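Local coordinates for protein MDM10 isoform 1 (Saccharomyces cerevisiae, PDB 7BTX) that helps tether the endoplasmic reticulum to mitochondria as part of the ERMES complex and acts in late assembly steps of the outer-membrane TOM translocase, at residues T20-E25 against R209-F214; S230-A235 against T251-T256. All coordinates share one frame; numbering follows the deposited sequence.

Contact 1: T20-E25 against R209-F214; sequences TQNSYE and RVLHNF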
ATOM      1  N   THR D  20       6.204  19.668  38.853  1.00 64.55           N
ATOM      2  CA  THR D  20       5.050  18.860  38.471  1.00 64.55           C
ATOM      3  C   THR D  20       4.947  17.539  39.232  1.00 64.55           C
ATOM      4  O   THR D  20       4.160  16.671  38.835  1.00 64.55           O
ATOM      5  CB  THR D  20       5.081  18.580  36.972  1.00 64.55           C
ATOM      6  OG1 THR D  20       4.004  17.701  36.628  1.00 64.55           O
ATOM      7  CG2 THR D  20       6.398  17.927  36.586  1.00 64.55           C
ATOM      8  N   GLN D  21       5.723  17.346  40.301  1.00 68.24           N
ATOM      9  CA  GLN D  21       5.510  16.187  41.161  1.00 68.24           C
ATOM     10  C   GLN D  21       4.201  16.320  41.931  1.00 68.24           C
ATOM     11  O   GLN D  21       3.576  15.320  42.300  1.00 68.24           O
ATOM     12  CB  GLN D  21       6.696  15.988  42.116  1.00 68.24           C
ATOM     13  CG  GLN D  21       6.922  17.092  43.147  1.00 68.24           C
ATOM     14  CD  GLN D  21       7.895  18.149  42.661  1.00 68.24           C
ATOM     15  OE1 GLN D  21       8.207  18.220  41.475  1.00 68.24           O
ATOM     16  NE2 GLN D  21       8.382  18.973  43.580  1.00 68.24           N
ATOM     17  N   ASN D  22       3.763  17.555  42.170  1.00 64.94           N
ATOM     18  CA  ASN D  22       2.487  17.830  42.808  1.00 64.94           C
ATOM     19  C   ASN D  22       1.316  17.835  41.835  1.00 64.94           C
ATOM     20  O   ASN D  22       0.218  18.239  42.222  1.00 64.94           O
ATOM     21  CB  ASN D  22       2.545  19.167  43.545  1.00 64.94           C
ATOM     22  CG  ASN D  22       3.181  19.050  44.905  1.00 64.94           C
ATOM     23  OD1 ASN D  22       4.300  19.518  45.121  1.00 64.94           O
ATOM     24  ND2 ASN D  22       2.466  18.440  45.841  1.00 64.94           N
ATOM     25  N   SER D  23       1.502  17.402  40.592  1.00 62.68           N
ATOM     26  CA  SER D  23       0.411  17.424  39.628  1.00 62.68           C
ATOM     27  C   SER D  23      -0.420  16.157  39.758  1.00 62.68           C
ATOM     28  O   SER D  23       0.103  15.102  40.126  1.00 62.68           O
ATOM     29  CB  SER D  23       0.962  17.559  38.213  1.00 62.68           C
ATOM     30  OG  SER D  23      -0.086  17.688  37.271  1.00 62.68           O
ATOM     31  N   TYR D  24      -1.712  16.253  39.449  1.00 60.01           N
ATOM     32  CA  TYR D  24      -2.576  15.080  39.450  1.00 60.01           C
ATOM     33  C   TYR D  24      -2.571  14.419  38.074  1.00 60.01           C
ATOM     34  O   TYR D  24      -3.624  14.141  37.497  1.00 60.01           O
ATOM     35  CB  TYR D  24      -4.000  15.470  39.864  1.00 60.01           C
ATOM     36  CG  TYR D  24      -4.870  14.316  40.303  1.00 60.01           C
ATOM     37  CD1 TYR D  24      -4.606  13.635  41.477  1.00 60.01           C
ATOM     38  CD2 TYR D  24      -5.963  13.915  39.543  1.00 60.01           C
ATOM     39  CE1 TYR D  24      -5.397  12.581  41.875  1.00 60.01           C
ATOM     40  CE2 TYR D  24      -6.754  12.861  39.931  1.00 60.01           C
ATOM     41  CZ  TYR D  24      -6.469  12.199  41.097  1.00 60.01           C
ATOM     42  OH  TYR D  24      -7.263  11.148  41.486  1.00 60.01           O
ATOM     43  N   GLU D  25      -1.385  14.191  37.521  1.00 63.84           N
ATOM     44  CA  GLU D  25      -1.240  13.306  36.379  1.00 63.84           C
ATOM     45  C   GLU D  25       0.051  12.532  36.572  1.00 63.84           C
ATOM     46  O   GLU D  25       0.368  11.618  35.805  1.00 63.84           O
ATOM     47  CB  GLU D  25      -1.237  14.089  35.068  1.00 63.84           C
ATOM     48  CG  GLU D  25      -0.254  15.237  35.040  1.00 63.84           C
ATOM     49  CD  GLU D  25      -0.078  15.820  33.658  1.00 63.84           C
ATOM     50  OE1 GLU D  25      -0.684  15.288  32.705  1.00 63.84           O
ATOM     51  OE2 GLU D  25       0.665  16.813  33.524  1.00 63.84           O
ATOM     52  N   ARG D 209      -8.610  19.810  38.699  1.00 51.68           N
ATOM     53  CA  ARG D 209      -7.757  18.891  39.433  1.00 51.68           C
ATOM     54  C   ARG D 209      -7.252  19.608  40.665  1.00 51.68           C
ATOM     55  O   ARG D 209      -7.186  20.835  40.689  1.00 51.68           O
ATOM     56  CB  ARG D 209      -6.547  18.412  38.626  1.00 51.68           C
ATOM     57  CG  ARG D 209      -6.831  17.565  37.415  1.00 51.68           C
ATOM     58  CD  ARG D 209      -5.509  17.117  36.825  1.00 51.68           C
ATOM     59  NE  ARG D 209      -5.585  16.844  35.397  1.00 51.68           N
ATOM     60  CZ  ARG D 209      -4.615  17.132  34.537  1.00 51.68           C
ATOM     61  NH1 ARG D 209      -4.760  16.851  33.251  1.00 51.68           N
ATOM     62  NH2 ARG D 209      -3.505  17.708  34.965  1.00 51.68           N
ATOM     63  N   VAL D 210      -6.885  18.837  41.680  1.00 51.46           N
ATOM     64  CA  VAL D 210      -6.284  19.383  42.889  1.00 51.46           C
ATOM     65  C   VAL D 210      -5.464  18.269  43.516  1.00 51.46           C
ATOM     66  O   VAL D 210      -5.799  17.092  43.376  1.00 51.46           O
ATOM     67  CB  VAL D 210      -7.354  19.959  43.846  1.00 51.46           C
ATOM     68  CG1 VAL D 210      -8.317  18.893  44.332  1.00 51.46           C
ATOM     69  CG2 VAL D 210      -6.725  20.713  45.014  1.00 51.46           C
ATOM     70  N   LEU D 211      -4.342  18.614  44.131  1.00 56.76           N
ATOM     71  CA  LEU D 211      -3.509  17.651  44.832  1.00 56.76           C
ATOM     72  C   LEU D 211      -2.988  18.318  46.092  1.00 56.76           C
ATOM     73  O   LEU D 211      -1.995  19.049  46.047  1.00 56.76           O
ATOM     74  CB  LEU D 211      -2.372  17.162  43.937  1.00 56.76           C
ATOM     75  CG  LEU D 211      -1.503  15.988  44.392  1.00 56.76           C
ATOM     76  CD1 LEU D 211      -1.164  15.135  43.205  1.00 56.76           C
ATOM     77  CD2 LEU D 211      -0.213  16.461  45.026  1.00 56.76           C
ATOM     78  N   HIS D 212      -3.662  18.075  47.208  1.00 61.56           N
ATOM     79  CA  HIS D 212      -3.349  18.740  48.467  1.00 61.56           C
ATOM     80  C   HIS D 212      -2.303  17.915  49.200  1.00 61.56           C
ATOM     81  O   HIS D 212      -2.604  16.886  49.799  1.00 61.56           O
ATOM     82  CB  HIS D 212      -4.602  18.932  49.307  1.00 61.56           C
ATOM     83  CG  HIS D 212      -4.414  19.870  50.455  1.00 61.56           C
ATOM     84  ND1 HIS D 212      -5.025  21.102  50.513  1.00 61.56           N
ATOM     85  CD2 HIS D 212      -3.684  19.759  51.589  1.00 61.56           C
ATOM     86  CE1 HIS D 212      -4.679  21.711  51.633  1.00 61.56           C
ATOM     87  NE2 HIS D 212      -3.865  20.916  52.304  1.00 61.56           N
ATOM     88  N   ASN D 213      -1.066  18.383  49.159  1.00 64.71           N
ATOM     89  CA  ASN D 213       0.000  17.742  49.906  1.00 64.71           C
ATOM     90  C   ASN D 213      -0.128  18.058  51.393  1.00 64.71           C
ATOM     91  O   ASN D 213      -0.414  19.190  51.790  1.00 64.71           O
ATOM     92  CB  ASN D 213       1.353  18.210  49.377  1.00 64.71           C
ATOM     93  CG  ASN D 213       2.499  17.365  49.874  1.00 64.71           C
ATOM     94  OD1 ASN D 213       2.296  16.308  50.463  1.00 64.71           O
ATOM     95  ND2 ASN D 213       3.719  17.824  49.632  1.00 64.71           N
ATOM     96  N   PHE D 214       0.072  17.037  52.219  1.00 64.90           N
ATOM     97  CA  PHE D 214       0.140  17.170  53.670  1.00 64.90           C
ATOM     98  C   PHE D 214       1.572  16.901  54.127  1.00 64.90           C
ATOM     99  O   PHE D 214       2.473  16.697  53.310  1.00 64.90           O
ATOM    100  CB  PHE D 214      -0.826  16.209  54.371  1.00 64.90           C
ATOM    101  CG  PHE D 214      -2.270  16.419  54.021  1.00 64.90           C
ATOM    102  CD1 PHE D 214      -2.988  17.457  54.582  1.00 64.90           C
ATOM    103  CD2 PHE D 214      -2.920  15.552  53.161  1.00 64.90           C
ATOM    104  CE1 PHE D 214      -4.326  17.639  54.272  1.00 64.90           C
ATOM    105  CE2 PHE D 214      -4.253  15.729  52.847  1.00 64.90           C
ATOM    106  CZ  PHE D 214      -4.956  16.772  53.402  1.00 64.90           C
TER

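Contact 2: S230-A235 against T251-T256; sequences SLSLGA and TLRYYT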
ATOM      1  N   SER D 230       5.317  11.881  53.098  1.00 67.33           N
ATOM      2  CA  SER D 230       4.439  12.885  52.512  1.00 67.33           C
ATOM      3  C   SER D 230       3.136  12.285  52.006  1.00 67.33           C
ATOM      4  O   SER D 230       3.056  11.840  50.860  1.00 67.33           O
ATOM      5  CB  SER D 230       5.155  13.609  51.373  1.00 67.33           C
ATOM      6  OG  SER D 230       4.952  12.940  50.142  1.00 67.33           O
ATOM      7  N   LEU D 231       2.105  12.285  52.844  1.00 61.82           N
ATOM      8  CA  LEU D 231       0.806  11.790  52.418  1.00 61.82           C
ATOM      9  C   LEU D 231       0.097  12.850  51.590  1.00 61.82           C
ATOM     10  O   LEU D 231      -0.437  13.812  52.140  1.00 61.82           O
ATOM     11  CB  LEU D 231      -0.039  11.386  53.631  1.00 61.82           C
ATOM     12  CG  LEU D 231      -1.347  10.610  53.441  1.00 61.82           C
ATOM     13  CD1 LEU D 231      -1.529   9.671  54.611  1.00 61.82           C
ATOM     14  CD2 LEU D 231      -2.570  11.509  53.340  1.00 61.82           C
ATOM     15  N   SER D 232       0.087  12.689  50.275  1.00 59.09           N
ATOM     16  CA  SER D 232      -0.696  13.570  49.430  1.00 59.09           C
ATOM     17  C   SER D 232      -2.138  13.090  49.344  1.00 59.09           C
ATOM     18  O   SER D 232      -2.504  12.044  49.882  1.00 59.09           O
ATOM     19  CB  SER D 232      -0.088  13.650  48.040  1.00 59.09           C
ATOM     20  OG  SER D 232      -1.056  14.100  47.122  1.00 59.09           O
ATOM     21  N   LEU D 233      -2.965  13.870  48.650  1.00 56.32           N
ATOM     22  CA  LEU D 233      -4.369  13.535  48.449  1.00 56.32           C
ATOM     23  C   LEU D 233      -4.893  14.323  47.259  1.00 56.32           C
ATOM     24  O   LEU D 233      -4.806  15.552  47.243  1.00 56.32           O
ATOM     25  CB  LEU D 233      -5.193  13.844  49.702  1.00 56.32           C
ATOM     26  CG  LEU D 233      -6.574  13.204  49.905  1.00 56.32           C
ATOM     27  CD1 LEU D 233      -6.847  13.112  51.394  1.00 56.32           C
ATOM     28  CD2 LEU D 233      -7.726  13.924  49.212  1.00 56.32           C
ATOM     29  N   GLY D 234      -5.455  13.643  46.272  1.00 55.50           N
ATOM     30  CA  GLY D 234      -5.879  14.329  45.073  1.00 55.50           C
ATOM     31  C   GLY D 234      -7.295  14.025  44.644  1.00 55.50           C
ATOM     32  O   GLY D 234      -7.906  13.075  45.133  1.00 55.50           O
ATOM     33  N   ALA D 235      -7.830  14.833  43.739  1.00 54.81           N
ATOM     34  CA  ALA D 235      -9.147  14.598  43.174  1.00 54.81           C
ATOM     35  C   ALA D 235      -9.201  15.177  41.764  1.00 54.81           C
ATOM     36  O   ALA D 235      -8.353  15.975  41.369  1.00 54.81           O
ATOM     37  CB  ALA D 235     -10.219  15.197  44.073  1.00 54.81           C
ATOM     38  N   THR D 251      -7.281   9.987  44.709  1.00 56.61           N
ATOM     39  CA  THR D 251      -6.065   9.207  44.833  1.00 56.61           C
ATOM     40  C   THR D 251      -5.334   9.623  46.110  1.00 56.61           C
ATOM     41  O   THR D 251      -5.466  10.750  46.581  1.00 56.61           O
ATOM     42  CB  THR D 251      -5.234   9.381  43.562  1.00 56.61           C
ATOM     43  OG1 THR D 251      -6.097   9.332  42.421  1.00 56.61           O
ATOM     44  CG2 THR D 251      -4.220   8.275  43.412  1.00 56.61           C
ATOM     45  N   LEU D 252      -4.577   8.698  46.696  1.00 55.58           N
ATOM     46  CA  LEU D 252      -4.046   8.873  48.043  1.00 55.58           C
ATOM     47  C   LEU D 252      -2.589   8.427  48.161  1.00 55.58           C
ATOM     48  O   LEU D 252      -2.288   7.554  48.977  1.00 55.58           O
ATOM     49  CB  LEU D 252      -4.937   8.121  49.038  1.00 55.58           C
ATOM     50  CG  LEU D 252      -4.951   8.448  50.535  1.00 55.58           C
ATOM     51  CD1 LEU D 252      -4.929   9.931  50.760  1.00 55.58           C
ATOM     52  CD2 LEU D 252      -6.162   7.826  51.192  1.00 55.58           C
ATOM     53  N   ARG D 253      -1.694   8.942  47.316  1.00 61.63           N
ATOM     54  CA  ARG D 253      -0.304   8.496  47.349  1.00 61.63           C
ATOM     55  C   ARG D 253       0.372   8.876  48.665  1.00 61.63           C
ATOM     56  O   ARG D 253      -0.057   9.782  49.376  1.00 61.63           O
ATOM     57  CB  ARG D 253       0.504   9.070  46.186  1.00 61.63           C
ATOM     58  CG  ARG D 253       0.788  10.544  46.284  1.00 61.63           C
ATOM     59  CD  ARG D 253       1.653  11.036  45.138  1.00 61.63           C
ATOM     60  NE  ARG D 253       3.009  10.510  45.197  1.00 61.63           N
ATOM     61  CZ  ARG D 253       3.993  11.068  45.893  1.00 61.63           C
ATOM     62  NH1 ARG D 253       3.769  12.173  46.590  1.00 61.63           N
ATOM     63  NH2 ARG D 253       5.200  10.524  45.891  1.00 61.63           N
ATOM     64  N   TYR D 254       1.431   8.140  48.998  1.00 65.24           N
ATOM     65  CA  TYR D 254       2.088   8.265  50.299  1.00 65.24           C
ATOM     66  C   TYR D 254       3.552   7.871  50.141  1.00 65.24           C
ATOM     67  O   TYR D 254       3.890   6.687  50.170  1.00 65.24           O
ATOM     68  CB  TYR D 254       1.378   7.400  51.333  1.00 65.24           C
ATOM     69  CG  TYR D 254       2.087   7.267  52.658  1.00 65.24           C
ATOM     70  CD1 TYR D 254       2.358   8.379  53.441  1.00 65.24           C
ATOM     71  CD2 TYR D 254       2.457   6.021  53.142  1.00 65.24           C
ATOM     72  CE1 TYR D 254       2.997   8.256  54.661  1.00 65.24           C
ATOM     73  CE2 TYR D 254       3.090   5.887  54.361  1.00 65.24           C
ATOM     74  CZ  TYR D 254       3.360   7.008  55.113  1.00 65.24           C
ATOM     75  OH  TYR D 254       3.993   6.877  56.325  1.00 65.24           O
ATOM     76  N   TYR D 255       4.417   8.869  49.997  1.00 71.21           N
ATOM     77  CA  TYR D 255       5.842   8.660  49.780  1.00 71.21           C
ATOM     78  C   TYR D 255       6.524   8.473  51.130  1.00 71.21           C
ATOM     79  O   TYR D 255       6.246   9.218  52.072  1.00 71.21           O
ATOM     80  CB  TYR D 255       6.423   9.854  49.028  1.00 71.21           C
ATOM     81  CG  TYR D 255       7.780   9.642  48.411  1.00 71.21           C
ATOM     82  CD1 TYR D 255       8.936  10.007  49.085  1.00 71.21           C
ATOM     83  CD2 TYR D 255       7.904   9.102  47.140  1.00 71.21           C
ATOM     84  CE1 TYR D 255      10.180   9.827  48.514  1.00 71.21           C
ATOM     85  CE2 TYR D 255       9.143   8.915  46.562  1.00 71.21           C
ATOM     86  CZ  TYR D 255      10.275   9.282  47.253  1.00 71.21           C
ATOM     87  OH  TYR D 255      11.514   9.100  46.686  1.00 71.21           O
ATOM     88  N   THR D 256       7.401   7.475  51.232  1.00 73.47           N
ATOM     89  CA  THR D 256       7.986   7.119  52.521  1.00 73.47           C
ATOM     90  C   THR D 256       9.480   6.876  52.281  1.00 73.47           C
ATOM     91  O   THR D 256       9.968   7.145  51.182  1.00 73.47           O
ATOM     92  CB  THR D 256       7.263   5.884  53.092  1.00 73.47           C
ATOM     93  OG1 THR D 256       5.864   6.003  52.831  1.00 73.47           O
ATOM     94  CG2 THR D 256       7.356   5.814  54.622  1.00 73.47           C
TER

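Contact 1: T20-E25 against R209-F214
R209 and Y24 meet first close to their backbones, the CB of R209 lying 4.1 Å from the CB of Y24. With CG anti to the carbonyl carbon (chi1 -66°), the arginine chain then runs extended from CG to NE. Its CD comes to 3.6 Å from Y24 O and also touches Y24 CB, approaching the tyrosine ring at its edge. NE stays near that same carbonyl oxygen, while the guanidinium arrives among S23 and E25. There NH2 sits 4.1 Å from S23 OG, and E25 CB lies over one face of the group. E25 OE1 is 4.3 Å from R209 NH2 but well out of the guanidinium plane, so the two charges are neighbours without an N-H directed at the oxygen; the salt bridge of R209 goes to E196. The peptide is bent here by an inverse gamma turn centred on Y24. Such a loop, following an N-terminal helix and laid against a barrel strand, is consistent with the N-terminal segments that lie inside VDAC-like mitochondrial outer-membrane barrels. An alanine at R209 would probably leave E196 without its salt-bridge mate, and open a gap beside Y24 O where CD and NE had lain. Further along the strand, L211 turns its CB to N22 O at 3.3 Å and spreads its two methyls against the loop. CD1 reaches S23 O and the edge of the Y24 ring, 4.1 Å from Y24 CD1; the Y24 hydroxyl lies by T251 and S249, its probable hydrogen-bond partners. CD2 meets N22 ND2 at 3.4 Å, the two side chains crossing at about a right angle. The same N22 ND2 also touches N213 CB, 3.7 Å away.

Contact 2: S230-A235 against T251-T256
L252 sends CD1 in between two leucines, 3.8 Å from L231 CD2 and just as near to L233 CG. On the same side of the sheet, L231 CB packs 3.9 Å from Y254 CD1, and T256 OG1 lies over one face of that tyrosine ring. The other side is more polar: S232 CB rests 3.7 Å from R253 CG, and S230 OG touches Y255 CB. A bend at chi3 (-68°) turns NE of R253 off the line of the chain; NH1 lies 3.8 Å from S230 OG. Backbone pairing sets this register. G234 N gives a straight bond of 2.9 Å to T251 O, returned by T251 N to G234 O, and S230 pairs with Y255, where the second bond is weak. L231 and Y254 form the adjoining non-hydrogen-bonded pair; the pattern lapses only at S232 and L233, where the bond from S232 N to R253 O is weak and bent (128°). Further out, backbone bonds join L231, L233 and A235 to F214, H212 and V210, while T256 bonds to L265. The arrangement is that of a beta hairpin, 230-240 with 245-258, in the up-and-down meander of a mitochondrial outer-membrane beta barrel.

In the fold
The two contacts are joined through one sheet, in which strand 209-211 of contact 1 neighbours strand 230-240 of contact 2; their centres lie about 8 Å apart. Both are partly buried, contact 1 with a larger share of buried residues. Their chemistry differs with their place in the fold. Contact 1 lays a loop distant in sequence against a strand through side-chain packing and nearby charges, whereas contact 2 holds strands of a hairpin by backbone hydrogen bonds, with apolar side chains on one face. Y24 connects them, its hydroxyl probably hydrogen-bonded to T251, and L211 packs on S232. The strand of contact 1 continues the sheet beyond the hairpin of contact 2.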